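Local coordinates for protein RNA-directed RNA polymerase (PDB 3ZED) that probably copies the viral genome as an RNA-directed RNA polymerase, occurring both free and covalently attached to the genomic RNA, at residues G257-E262 / A324-H329; E380-I385 / Y391-N396; E490-G495 / E708-I713; V611-I616 / T629-M634; D637-L642 / S672-N677. All coordinates share one frame; numbering follows the deposited sequence.

Overall arrangement
From the N terminus, interaction 1 closes first, bringing together the starts of helices 260-278 and 326-340. Interaction 2 follows in series and closes the short hairpin of strands 382-386 and 389-394, still within the palm region. Interaction 3 then opens on helix 476-493 and spans more than 200 residues to helix 706-714 of the C-terminal region. Interactions 4 and 5 both fall within that long excursion, one after the other, in the thumb region, and share helix 625-645; none of the five loops cross. Interactions 2 and 3 touch through Trp-491, while Glu-614 joins interaction 4 to interaction 5, their centres only about 9 Å apart.

Interaction 1 (G257-E262 / A324-H329); sequences GDTTAE and APYPTH
The N-terminal ends of two helices in the palm region of the sequence meet where Thr-259, the N-cap residue of helix 260-278, comes up against Tyr-326, the first residue of helix 326-340. The threonine hydroxyl approaches the tyrosine ring at its edge and in its plane, with OG1 of Thr-259 3.5 Å from CD2 of Tyr-326. It is a van der Waals contact with a ring carbon; the hydroxyl's polar partner is the carbonyl oxygen of Thr-255, in the turn just before it, and OG1 does not cap the helix. The second point of contact lies one residue on, where CA of Thr-260 is 4.0 Å from CE2 of Tyr-326. Thr-255 ends the segment 248-255, predicted to bind GTP, and Lys-254 of that segment lies beside Thr-259, so the contact sits at the border of this putative nucleotide site. On the other side of the contact, CG of Tyr-326 is anti to the backbone N (chi1 -169°), which extends the ring away from its helix toward the opposite segment. A flat, long side chain suits this place: its ring reaches both threonines although the nearest CA atoms, of Thr-259 and Tyr-326, are 8.3 Å apart. Ala-263 of helix 260-278 and the loop residues Val-241 and Lys-256 also pack on the tyrosine.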
# COMPACT_ATOMS: atom_id res chain seq x y z
N GLY B 257 -15.94 -11.78 2.66
CA GLY B 257 -16.96 -12.56 1.96
C GLY B 257 -18.08 -12.99 2.89
O GLY B 257 -19.25 -13.00 2.50
N ASP B 258 -17.73 -13.32 4.15
CA ASP B 258 -18.66 -13.73 5.21
C ASP B 258 -19.56 -12.59 5.68
O ASP B 258 -20.66 -12.85 6.21
CB ASP B 258 -17.87 -14.24 6.44
CG ASP B 258 -17.08 -15.53 6.30
OD1 ASP B 258 -17.40 -16.34 5.39
OD2 ASP B 258 -16.14 -15.75 7.11
N THR B 259 -19.08 -11.33 5.57
CA THR B 259 -19.74 -10.14 6.14
C THR B 259 -20.14 -9.03 5.13
O THR B 259 -20.31 -7.87 5.55
CB THR B 259 -18.81 -9.54 7.20
OG1 THR B 259 -17.56 -9.25 6.58
CG2 THR B 259 -18.60 -10.47 8.39
N THR B 260 -20.33 -9.37 3.83
CA THR B 260 -20.70 -8.40 2.78
C THR B 260 -21.93 -7.56 3.19
O THR B 260 -21.84 -6.33 3.15
CB THR B 260 -20.94 -9.11 1.45
OG1 THR B 260 -19.76 -9.85 1.13
CG2 THR B 260 -21.27 -8.14 0.32
N ALA B 261 -23.05 -8.21 3.57
CA ALA B 261 -24.30 -7.54 3.95
C ALA B 261 -24.07 -6.63 5.18
O ALA B 261 -24.46 -5.46 5.16
CB ALA B 261 -25.39 -8.55 4.23
N GLU B 262 -23.39 -7.18 6.21
CA GLU B 262 -23.04 -6.52 7.46
C GLU B 262 -22.28 -5.22 7.19
O GLU B 262 -22.66 -4.17 7.70
CB GLU B 262 -22.19 -7.48 8.32
CG GLU B 262 -23.00 -8.51 9.11
CD GLU B 262 -23.38 -9.83 8.45
OE1 GLU B 262 -22.80 -10.19 7.40
OE2 GLU B 262 -24.26 -10.53 9.01
N ALA B 324 -8.04 -2.76 9.05
CA ALA B 324 -9.18 -1.85 9.07
C ALA B 324 -10.50 -2.57 9.00
O ALA B 324 -10.65 -3.48 8.17
CB ALA B 324 -9.10 -0.87 7.90
N PRO B 325 -11.48 -2.14 9.83
CA PRO B 325 -12.83 -2.70 9.72
C PRO B 325 -13.35 -2.57 8.29
O PRO B 325 -13.14 -1.54 7.65
CB PRO B 325 -13.63 -1.82 10.68
CG PRO B 325 -12.63 -1.35 11.68
CD PRO B 325 -11.43 -1.07 10.86
N TYR B 326 -14.01 -3.62 7.79
CA TYR B 326 -14.57 -3.68 6.44
C TYR B 326 -15.37 -2.38 6.08
O TYR B 326 -15.08 -1.82 5.03
CB TYR B 326 -15.44 -4.95 6.27
CG TYR B 326 -15.90 -5.30 4.87
CD1 TYR B 326 -15.51 -4.53 3.77
CD2 TYR B 326 -16.64 -6.45 4.62
CE1 TYR B 326 -15.91 -4.87 2.47
CE2 TYR B 326 -17.04 -6.80 3.33
CZ TYR B 326 -16.68 -6.00 2.26
OH TYR B 326 -17.12 -6.32 1.00
N PRO B 327 -16.31 -1.85 6.91
CA PRO B 327 -17.06 -0.64 6.51
C PRO B 327 -16.15 0.59 6.29
O PRO B 327 -16.37 1.32 5.33
CB PRO B 327 -18.04 -0.41 7.67
CG PRO B 327 -18.17 -1.74 8.30
CD PRO B 327 -16.82 -2.35 8.21
N THR B 328 -15.13 0.78 7.16
CA THR B 328 -14.17 1.91 7.07
C THR B 328 -13.37 1.80 5.75
O THR B 328 -13.27 2.80 5.04
CB THR B 328 -13.26 1.94 8.30
OG1 THR B 328 -14.10 2.12 9.43
CG2 THR B 328 -12.25 3.08 8.26
N HIS B 329 -12.84 0.60 5.44
CA HIS B 329 -12.08 0.31 4.22
C HIS B 329 -12.92 0.63 2.96
O HIS B 329 -12.41 1.24 2.03
CB HIS B 329 -11.61 -1.15 4.19
CG HIS B 329 -10.87 -1.49 2.94
ND1 HIS B 329 -9.59 -1.00 2.71
CD2 HIS B 329 -11.27 -2.19 1.86
CE1 HIS B 329 -9.25 -1.44 1.51
NE2 HIS B 329 -10.22 -2.17 0.96

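Interaction 2 (E380-I385 / Y391-N396); sequences EDLVMI and YILQDN
Strands 382-385 and 391-394 run antiparallel, their axes 4.7 Å apart and their directions at 175°. Leu-382 with Leu-393 and Met-384 with Tyr-391 are hydrogen-bonded pairs, each closed by two N-H to O=C bonds; the bond from Leu-393 N to Leu-382 O is 2.8 Å long and almost straight. Val-383 and Ile-392 form the non-hydrogen-bonded pair between them. On the face of the two leucines, CB of Leu-382 lies 3.6 Å from CB of Leu-393, and helix 364-377 packs on both. Met-384 and Tyr-391 share that face, their CB atoms 4.0 Å apart. On the other face CG2 of Val-383 lies 3.9 Å from CG1 of Ile-392, side by side; such beta-branched residues favour an extended backbone and present apolar groups to helix 476-493. Beyond the paired residues, a water 2.7 Å from Asp-381 OD1 donates to that carboxylate and accepts from the backbone N of Asp-395, while OD2 of Asp-381 forms a salt bridge with Lys-496. This is a tight beta-hairpin of the palm sheet, consistent with polymerase motif C, which in birnaviruses precedes motifs A and B and carries Ala-Asp-Asn in place of Gly-Asp-Asp.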
# COMPACT_ATOMS: atom_id res chain seq x y z
N GLU B 380 22.17 16.08 -15.51
CA GLU B 380 20.92 16.45 -14.85
C GLU B 380 20.65 15.54 -13.66
O GLU B 380 20.89 14.32 -13.74
CB GLU B 380 19.73 16.38 -15.82
CG GLU B 380 19.77 17.36 -16.98
CD GLU B 380 18.79 17.08 -18.10
OE1 GLU B 380 18.11 16.02 -18.06
OE2 GLU B 380 18.73 17.89 -19.05
N ASP B 381 20.15 16.13 -12.55
CA ASP B 381 19.77 15.38 -11.35
C ASP B 381 18.44 14.72 -11.62
O ASP B 381 17.70 15.15 -12.49
CB ASP B 381 19.71 16.31 -10.11
CG ASP B 381 21.04 16.91 -9.70
OD1 ASP B 381 22.08 16.25 -9.88
OD2 ASP B 381 21.04 18.05 -9.18
N LEU B 382 18.14 13.66 -10.89
CA LEU B 382 16.91 12.92 -11.10
C LEU B 382 16.32 12.46 -9.77
O LEU B 382 17.07 12.07 -8.86
CB LEU B 382 17.23 11.70 -12.00
CG LEU B 382 16.11 10.91 -12.66
CD1 LEU B 382 15.31 11.78 -13.66
CD2 LEU B 382 16.70 9.72 -13.40
N VAL B 383 15.00 12.53 -9.65
CA VAL B 383 14.29 12.07 -8.47
C VAL B 383 13.12 11.20 -8.91
O VAL B 383 12.47 11.48 -9.92
CB VAL B 383 13.88 13.21 -7.47
CG1 VAL B 383 12.76 14.10 -8.02
CG2 VAL B 383 13.50 12.63 -6.11
N MET B 384 12.88 10.11 -8.18
CA MET B 384 11.78 9.17 -8.40
C MET B 384 11.14 8.87 -7.08
O MET B 384 11.85 8.76 -6.07
CB MET B 384 12.23 7.88 -9.10
CG MET B 384 12.83 8.12 -10.46
SD MET B 384 13.13 6.55 -11.24
CE MET B 384 14.31 6.99 -12.47
N ILE B 385 9.80 8.77 -7.06
CA ILE B 385 9.05 8.55 -5.80
C ILE B 385 8.04 7.44 -5.95
O ILE B 385 7.28 7.40 -6.90
CB ILE B 385 8.34 9.86 -5.31
CG1 ILE B 385 9.35 11.03 -5.17
CG2 ILE B 385 7.58 9.65 -3.99
CD1 ILE B 385 8.69 12.43 -5.21
N TYR B 391 14.18 7.78 -4.75
CA TYR B 391 15.38 7.48 -5.52
C TYR B 391 15.93 8.78 -6.02
O TYR B 391 15.19 9.56 -6.61
CB TYR B 391 15.09 6.51 -6.68
CG TYR B 391 14.53 5.20 -6.18
CD1 TYR B 391 15.37 4.20 -5.68
CD2 TYR B 391 13.15 4.98 -6.13
CE1 TYR B 391 14.86 3.00 -5.19
CE2 TYR B 391 12.63 3.78 -5.64
CZ TYR B 391 13.49 2.80 -5.17
OH TYR B 391 12.97 1.63 -4.69
N ILE B 392 17.22 9.05 -5.73
CA ILE B 392 17.90 10.26 -6.16
C ILE B 392 19.16 9.91 -6.95
O ILE B 392 20.01 9.13 -6.50
CB ILE B 392 18.21 11.23 -4.97
CG1 ILE B 392 16.93 11.91 -4.46
CG2 ILE B 392 19.29 12.29 -5.34
CD1 ILE B 392 17.04 12.55 -3.08
N LEU B 393 19.28 10.52 -8.13
CA LEU B 393 20.45 10.46 -8.98
C LEU B 393 21.10 11.84 -8.94
O LEU B 393 20.53 12.80 -9.45
CB LEU B 393 20.07 10.05 -10.42
CG LEU B 393 21.20 9.69 -11.42
CD1 LEU B 393 20.61 9.14 -12.69
CD2 LEU B 393 22.03 10.90 -11.83
N GLN B 394 22.27 11.95 -8.30
CA GLN B 394 23.07 13.18 -8.26
C GLN B 394 24.53 12.83 -8.01
O GLN B 394 24.80 11.80 -7.38
CB GLN B 394 22.55 14.22 -7.26
CG GLN B 394 22.88 14.00 -5.79
CD GLN B 394 22.30 15.13 -4.97
OE1 GLN B 394 21.17 15.05 -4.51
NE2 GLN B 394 23.04 16.22 -4.81
N ASP B 395 25.45 13.65 -8.56
CA ASP B 395 26.91 13.53 -8.44
C ASP B 395 27.40 12.12 -8.85
O ASP B 395 28.16 11.46 -8.12
CB ASP B 395 27.36 13.88 -7.01
CG ASP B 395 26.92 15.25 -6.53
OD1 ASP B 395 27.13 16.23 -7.27
OD2 ASP B 395 26.35 15.33 -5.42
N ASN B 396 26.95 11.66 -10.05
CA ASN B 396 27.28 10.35 -10.64
C ASN B 396 27.04 9.20 -9.62
O ASN B 396 27.80 8.22 -9.58
CB ASN B 396 28.73 10.35 -11.17
CG ASN B 396 29.03 9.18 -12.08
OD1 ASN B 396 28.18 8.72 -12.85
ND2 ASN B 396 30.24 8.64 -11.97
O HOH W 1 24.76 16.34 -10.08

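Interaction 3 (E490-G495 / E708-I713); sequences EWVKAG and EVTTAI
Apolar contact of Val-492 and Lys-493 with Thr-710 joins the end of helix 476-493, in the palm region, to helix 706-714 of the C-terminal region. CG1 of Val-492 meets the threonine obliquely, 3.8 Å from Thr-710 CB and equally near to Thr-710 CG2. That methyl lies anti to the backbone N (chi1 of OG1 -60°), a placement that sends it across to Lys-493, whose backbone N is 3.7 Å away from Thr-710 CG2. The lysine adds its CB, 3.9 Å from Thr-710 CG2, while its extended chain carries the ammonium group away.

The hydrogen bonds stay within each helix and its end. Thr-710 OG1 turns back to the carbonyl oxygen of Leu-706, and Thr-711 OG1 donates to Glu-708 O over 2.8 Å, reaching it from above the carbonyl plane. Helix 476-493 ends in a Schellman motif with Gly-495 at its C-prime position, where a positive phi favours glycine; Gly-495 N bonds to Val-492 O at 3.1 Å.

Threonine suits the interface because its hydroxyl can be absorbed by its own helix while its methyl is offered to valine and lysine. Between these two segments the contact is therefore one of dispersion and shape, small in area and without a hydrogen bond.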
# COMPACT_ATOMS: atom_id res chain seq x y z
N GLU B 490 11.64 19.62 0.08
CA GLU B 490 12.59 20.25 1.00
C GLU B 490 14.03 20.05 0.51
O GLU B 490 14.84 20.94 0.68
CB GLU B 490 12.41 19.74 2.44
CG GLU B 490 11.19 20.33 3.13
CD GLU B 490 11.20 21.83 3.31
OE1 GLU B 490 12.27 22.40 3.63
OE2 GLU B 490 10.12 22.44 3.13
N TRP B 491 14.32 18.92 -0.15
CA TRP B 491 15.64 18.65 -0.76
C TRP B 491 15.87 19.65 -1.89
O TRP B 491 16.92 20.29 -1.92
CB TRP B 491 15.71 17.19 -1.24
CG TRP B 491 16.82 16.86 -2.20
CD1 TRP B 491 18.14 16.70 -1.90
CD2 TRP B 491 16.68 16.53 -3.59
NE1 TRP B 491 18.83 16.30 -3.02
CE2 TRP B 491 17.96 16.20 -4.07
CE3 TRP B 491 15.58 16.48 -4.47
CZ2 TRP B 491 18.18 15.85 -5.42
CZ3 TRP B 491 15.80 16.13 -5.80
CH2 TRP B 491 17.09 15.82 -6.26
N VAL B 492 14.86 19.86 -2.75
CA VAL B 492 14.91 20.83 -3.86
C VAL B 492 15.09 22.26 -3.28
O VAL B 492 15.98 22.98 -3.73
CB VAL B 492 13.66 20.72 -4.79
CG1 VAL B 492 13.62 21.84 -5.83
CG2 VAL B 492 13.60 19.35 -5.48
N LYS B 493 14.28 22.63 -2.25
CA LYS B 493 14.35 23.94 -1.59
C LYS B 493 15.75 24.20 -1.00
O LYS B 493 16.29 25.28 -1.20
CB LYS B 493 13.27 24.07 -0.50
CG LYS B 493 13.15 25.45 0.07
CD LYS B 493 12.27 25.50 1.28
CE LYS B 493 12.23 26.89 1.86
NZ LYS B 493 11.38 26.96 3.07
N ALA B 494 16.37 23.19 -0.34
CA ALA B 494 17.70 23.31 0.28
C ALA B 494 18.85 23.31 -0.76
O ALA B 494 20.02 23.30 -0.36
CB ALA B 494 17.90 22.19 1.29
N GLY B 495 18.52 23.35 -2.05
CA GLY B 495 19.50 23.40 -3.13
C GLY B 495 20.08 22.05 -3.49
O GLY B 495 21.25 21.96 -3.89
N GLU B 708 10.25 24.41 -10.39
CA GLU B 708 9.56 25.70 -10.57
C GLU B 708 8.46 25.86 -9.53
O GLU B 708 8.28 26.96 -9.01
CB GLU B 708 9.00 25.83 -11.99
CG GLU B 708 10.09 26.00 -13.04
CD GLU B 708 9.69 25.92 -14.50
OE1 GLU B 708 8.86 25.06 -14.86
OE2 GLU B 708 10.24 26.71 -15.30
N VAL B 709 7.76 24.76 -9.20
CA VAL B 709 6.69 24.74 -8.20
C VAL B 709 7.29 25.02 -6.80
O VAL B 709 6.74 25.83 -6.06
CB VAL B 709 5.87 23.41 -8.24
CG1 VAL B 709 4.84 23.36 -7.12
CG2 VAL B 709 5.20 23.22 -9.60
N THR B 710 8.44 24.39 -6.48
CA THR B 710 9.14 24.57 -5.19
C THR B 710 9.61 26.02 -5.01
O THR B 710 9.45 26.57 -3.92
CB THR B 710 10.31 23.58 -5.05
OG1 THR B 710 9.80 22.25 -5.12
CG2 THR B 710 11.03 23.72 -3.72
N THR B 711 10.17 26.63 -6.07
CA THR B 711 10.66 28.01 -6.02
C THR B 711 9.48 28.99 -5.82
O THR B 711 9.64 29.98 -5.12
CB THR B 711 11.51 28.36 -7.25
OG1 THR B 711 10.75 28.12 -8.43
CG2 THR B 711 12.81 27.56 -7.29
N ALA B 712 8.29 28.66 -6.38
CA ALA B 712 7.09 29.48 -6.22
C ALA B 712 6.59 29.41 -4.77
O ALA B 712 6.34 30.45 -4.17
CB ALA B 712 6.01 29.04 -7.19
N ILE B 713 6.53 28.19 -4.19
CA ILE B 713 6.08 27.97 -2.81
C ILE B 713 7.01 28.71 -1.83
O ILE B 713 6.51 29.40 -0.93
CB ILE B 713 5.95 26.45 -2.50
CG1 ILE B 713 4.76 25.85 -3.29
CG2 ILE B 713 5.79 26.20 -0.98
CD1 ILE B 713 4.73 24.36 -3.43

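Interaction 4 (V611-I616 / T629-M634); sequences VRYEAI and TAAKHM
Ala-631 meets Tyr-613 and Ile-616 where helices 604-621 and 625-645 pack as a helical hairpin of the thumb. The short segments run roughly antiparallel, with axes 8.8 Å apart at a signed crossing angle of -148°. Alanine suits the closest point, since CA of Tyr-613 and CA of Ala-631 are only 5.4 Å apart. Its methyl CB lies 4.2 Å from CG2 of Ile-616, and its carbonyl O comes within 3.8 Å of CB of Tyr-613.

One turn later Met-634 covers the tyrosine ring. Its CB stands over the centre of one face, 3.6 Å from the ring centroid and 6° off the normal, a CH-pi contact. The chain then bends at chi2 (-85°) and chi3, which carries SD obliquely over the hydroxyl end of the ring: Met-634 SD is 4.6 Å from the Tyr-613 centroid, a Met-aromatic contact. CD of Arg-612 packs on the opposite face, nearer the rim, so the ring is sandwiched between aliphatic groups. Tyr-613 OH, at the far end, is hydrogen-bonded to Asp-124 OD2.

Tyrosine thus does two jobs, giving its two faces to CH groups, with sulfur placed obliquely, while its hydroxyl is satisfied by a carboxylate; packing on both faces and the bond at OH probably restrain its rotation.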
# COMPACT_ATOMS: atom_id res chain seq x y z
N VAL B 611 5.38 -24.27 -9.77
CA VAL B 611 5.27 -22.81 -9.81
C VAL B 611 6.44 -22.16 -9.01
O VAL B 611 7.10 -21.27 -9.53
CB VAL B 611 3.87 -22.33 -9.33
CG1 VAL B 611 3.83 -20.81 -9.11
CG2 VAL B 611 2.77 -22.75 -10.31
N ARG B 612 6.70 -22.63 -7.79
CA ARG B 612 7.75 -22.13 -6.90
C ARG B 612 9.13 -22.09 -7.59
O ARG B 612 9.79 -21.06 -7.56
CB ARG B 612 7.81 -23.00 -5.63
CG ARG B 612 9.03 -22.76 -4.75
CD ARG B 612 9.38 -24.01 -3.95
NE ARG B 612 8.47 -24.17 -2.82
CZ ARG B 612 8.60 -25.10 -1.89
NH1 ARG B 612 9.60 -25.98 -1.96
NH2 ARG B 612 7.75 -25.17 -0.88
N TYR B 613 9.54 -23.21 -8.23
CA TYR B 613 10.82 -23.30 -8.92
C TYR B 613 10.83 -22.54 -10.25
O TYR B 613 11.86 -21.98 -10.58
CB TYR B 613 11.23 -24.76 -9.11
CG TYR B 613 11.51 -25.42 -7.77
CD1 TYR B 613 12.53 -24.96 -6.94
CD2 TYR B 613 10.68 -26.44 -7.29
CE1 TYR B 613 12.74 -25.51 -5.68
CE2 TYR B 613 10.88 -26.99 -6.02
CZ TYR B 613 11.91 -26.52 -5.22
OH TYR B 613 12.17 -27.09 -4.00
N GLU B 614 9.70 -22.45 -10.97
CA GLU B 614 9.64 -21.68 -12.21
C GLU B 614 9.67 -20.17 -11.93
O GLU B 614 10.37 -19.45 -12.64
CB GLU B 614 8.38 -22.05 -13.03
CG GLU B 614 8.38 -23.45 -13.63
CD GLU B 614 9.43 -23.73 -14.69
OE1 GLU B 614 10.60 -23.95 -14.33
OE2 GLU B 614 9.07 -23.76 -15.88
N ALA B 615 8.92 -19.70 -10.90
CA ALA B 615 8.85 -18.28 -10.55
C ALA B 615 10.19 -17.76 -10.05
O ALA B 615 10.59 -16.68 -10.48
CB ALA B 615 7.76 -18.02 -9.52
N ILE B 616 10.91 -18.53 -9.21
CA ILE B 616 12.23 -18.12 -8.73
C ILE B 616 13.22 -17.96 -9.95
O ILE B 616 14.03 -17.02 -9.97
CB ILE B 616 12.79 -19.00 -7.57
CG1 ILE B 616 13.86 -18.24 -6.75
CG2 ILE B 616 13.33 -20.35 -8.02
CD1 ILE B 616 13.31 -17.19 -5.74
N THR B 629 20.63 -23.98 -12.46
CA THR B 629 20.87 -25.40 -12.70
C THR B 629 20.06 -26.25 -11.70
O THR B 629 19.36 -27.17 -12.14
CB THR B 629 22.38 -25.74 -12.64
OG1 THR B 629 23.11 -24.74 -13.37
CG2 THR B 629 22.69 -27.11 -13.21
N ALA B 630 20.12 -25.89 -10.37
CA ALA B 630 19.38 -26.58 -9.31
C ALA B 630 17.85 -26.41 -9.44
O ALA B 630 17.15 -27.41 -9.37
CB ALA B 630 19.83 -26.10 -7.95
N ALA B 631 17.34 -25.16 -9.66
CA ALA B 631 15.90 -24.90 -9.80
C ALA B 631 15.32 -25.57 -11.06
O ALA B 631 14.21 -26.12 -10.98
CB ALA B 631 15.60 -23.40 -9.82
N LYS B 632 16.04 -25.53 -12.22
CA LYS B 632 15.59 -26.18 -13.47
C LYS B 632 15.40 -27.68 -13.20
O LYS B 632 14.36 -28.24 -13.55
CB LYS B 632 16.58 -25.95 -14.63
CG LYS B 632 16.17 -26.58 -15.96
CD LYS B 632 17.21 -26.35 -17.06
CE LYS B 632 16.64 -26.61 -18.45
NZ LYS B 632 17.57 -26.25 -19.57
N HIS B 633 16.40 -28.30 -12.54
CA HIS B 633 16.37 -29.71 -12.17
C HIS B 633 15.14 -30.01 -11.30
O HIS B 633 14.41 -30.96 -11.58
CB HIS B 633 17.65 -30.11 -11.43
CG HIS B 633 17.63 -31.53 -10.97
ND1 HIS B 633 17.26 -31.86 -9.68
CD2 HIS B 633 17.87 -32.67 -11.66
CE1 HIS B 633 17.33 -33.19 -9.62
NE2 HIS B 633 17.68 -33.71 -10.79
N MET B 634 14.91 -29.19 -10.27
CA MET B 634 13.77 -29.32 -9.36
C MET B 634 12.45 -29.18 -10.11
O MET B 634 11.53 -29.96 -9.86
CB MET B 634 13.86 -28.28 -8.24
CG MET B 634 14.89 -28.63 -7.20
SD MET B 634 14.24 -29.75 -5.95
CE MET B 634 14.72 -31.31 -6.60

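Interaction 5 (D637-L642 / S672-N677); sequences DKRKRL and SEPLTN
The NH2 group of Arg-639, lying against Glu-673 and Pro-674, is shared by two acceptors beyond the contact: it forms a salt bridge with Glu-614 OE2 and a hydrogen bond with the carbonyl oxygen of Leu-671. Glu-614 OE2 also takes the backbone N-H of Leu-675, so one carboxylate oxygen joins the arginine to the loop; two such donors would be expected to favour its ionised form. Across the contact itself, Arg-639 NH1 lies 3.0 Å from Ser-672 O in a weak hydrogen bond, bent to 122° at the hydrogen. Together these bonds link helix 625-645, Glu-614 of helix 604-621 and the loop before helix 677-683, all in the thumb region. Arginine suits the place because it is long: its chain, extended from CG to NE, bridges CA atoms that for Arg-639 and Pro-674 are 8.8 Å apart. A chi4 of -89° turns the guanidinium plane out of line with the chain, so that a face meets the Glu-673 to Pro-674 peptide linkage, Pro-674 N standing 3.8 Å above the plane of Arg-639. Proline suits because this flat tertiary amide has no N-H to compete with the guanidinium donors. Its CG lies 4.0 Å from Arg-639 NE, a nitrogen buried without a partner.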
# COMPACT_ATOMS: atom_id res chain seq x y z
N ASP B 637 12.02 -32.32 -12.46
CA ASP B 637 11.79 -33.50 -11.62
C ASP B 637 10.36 -33.48 -11.05
O ASP B 637 9.72 -34.53 -11.01
CB ASP B 637 12.83 -33.60 -10.50
CG ASP B 637 12.82 -34.92 -9.74
OD1 ASP B 637 13.19 -35.96 -10.35
OD2 ASP B 637 12.49 -34.91 -8.53
N LYS B 638 9.86 -32.30 -10.63
CA LYS B 638 8.50 -32.12 -10.11
C LYS B 638 7.47 -32.36 -11.22
O LYS B 638 6.41 -32.93 -10.96
CB LYS B 638 8.28 -30.73 -9.50
CG LYS B 638 9.06 -30.41 -8.21
CD LYS B 638 8.53 -31.09 -6.96
CE LYS B 638 9.55 -31.01 -5.86
NZ LYS B 638 9.51 -32.20 -4.97
N ARG B 639 7.79 -31.93 -12.46
CA ARG B 639 6.94 -32.10 -13.64
C ARG B 639 6.88 -33.58 -14.05
O ARG B 639 5.83 -34.04 -14.52
CB ARG B 639 7.46 -31.26 -14.81
CG ARG B 639 7.10 -29.78 -14.74
CD ARG B 639 7.59 -29.09 -16.00
NE ARG B 639 7.57 -27.63 -15.88
CZ ARG B 639 6.53 -26.87 -16.19
NH1 ARG B 639 5.41 -27.40 -16.66
NH2 ARG B 639 6.61 -25.56 -16.04
N LYS B 640 8.00 -34.31 -13.87
CA LYS B 640 8.12 -35.74 -14.18
C LYS B 640 7.30 -36.57 -13.16
O LYS B 640 6.69 -37.57 -13.55
CB LYS B 640 9.59 -36.19 -14.19
N ARG B 641 7.29 -36.15 -11.87
CA ARG B 641 6.54 -36.78 -10.78
C ARG B 641 5.03 -36.67 -11.03
O ARG B 641 4.28 -37.58 -10.68
CB ARG B 641 6.91 -36.17 -9.42
N LEU B 642 4.61 -35.55 -11.65
CA LEU B 642 3.24 -35.21 -12.01
C LEU B 642 2.70 -36.12 -13.14
O LEU B 642 1.51 -36.44 -13.15
CB LEU B 642 3.24 -33.74 -12.46
CG LEU B 642 1.90 -33.08 -12.56
CD1 LEU B 642 1.74 -32.08 -11.46
CD2 LEU B 642 1.73 -32.45 -13.91
N SER B 672 2.55 -23.75 -17.92
CA SER B 672 2.17 -25.11 -18.34
C SER B 672 3.31 -25.79 -19.10
O SER B 672 3.51 -27.00 -18.95
CB SER B 672 0.89 -25.09 -19.17
OG SER B 672 1.04 -24.31 -20.34
N GLU B 673 4.08 -25.00 -19.87
CA GLU B 673 5.27 -25.50 -20.57
C GLU B 673 6.52 -25.03 -19.81
O GLU B 673 6.49 -23.93 -19.23
CB GLU B 673 5.30 -25.08 -22.05
CG GLU B 673 4.45 -25.98 -22.95
CD GLU B 673 4.77 -27.47 -22.92
OE1 GLU B 673 5.91 -27.85 -23.26
OE2 GLU B 673 3.86 -28.26 -22.56
N PRO B 674 7.60 -25.84 -19.72
CA PRO B 674 8.79 -25.39 -18.97
C PRO B 674 9.38 -24.09 -19.51
O PRO B 674 9.25 -23.80 -20.71
CB PRO B 674 9.80 -26.54 -19.14
CG PRO B 674 8.98 -27.71 -19.57
CD PRO B 674 7.81 -27.17 -20.32
N LEU B 675 9.98 -23.31 -18.62
CA LEU B 675 10.64 -22.04 -18.93
C LEU B 675 11.77 -22.25 -19.97
O LEU B 675 12.57 -23.18 -19.83
CB LEU B 675 11.23 -21.48 -17.61
CG LEU B 675 11.72 -20.04 -17.58
CD1 LEU B 675 11.69 -19.52 -16.17
CD2 LEU B 675 13.15 -19.91 -18.12
N THR B 676 11.81 -21.40 -20.99
CA THR B 676 12.85 -21.40 -22.04
C THR B 676 13.31 -19.97 -22.24
O THR B 676 12.75 -19.05 -21.63
CB THR B 676 12.34 -22.01 -23.37
OG1 THR B 676 11.27 -21.21 -23.88
CG2 THR B 676 11.94 -23.49 -23.27
N ASN B 677 14.30 -19.75 -23.12
CA ASN B 677 14.74 -18.40 -23.43
C ASN B 677 13.58 -17.54 -24.00
O ASN B 677 13.54 -16.34 -23.73
CB ASN B 677 15.92 -18.41 -24.40
CG ASN B 677 16.52 -17.05 -24.57
OD1 ASN B 677 17.05 -16.48 -23.63
ND2 ASN B 677 16.32 -16.46 -25.72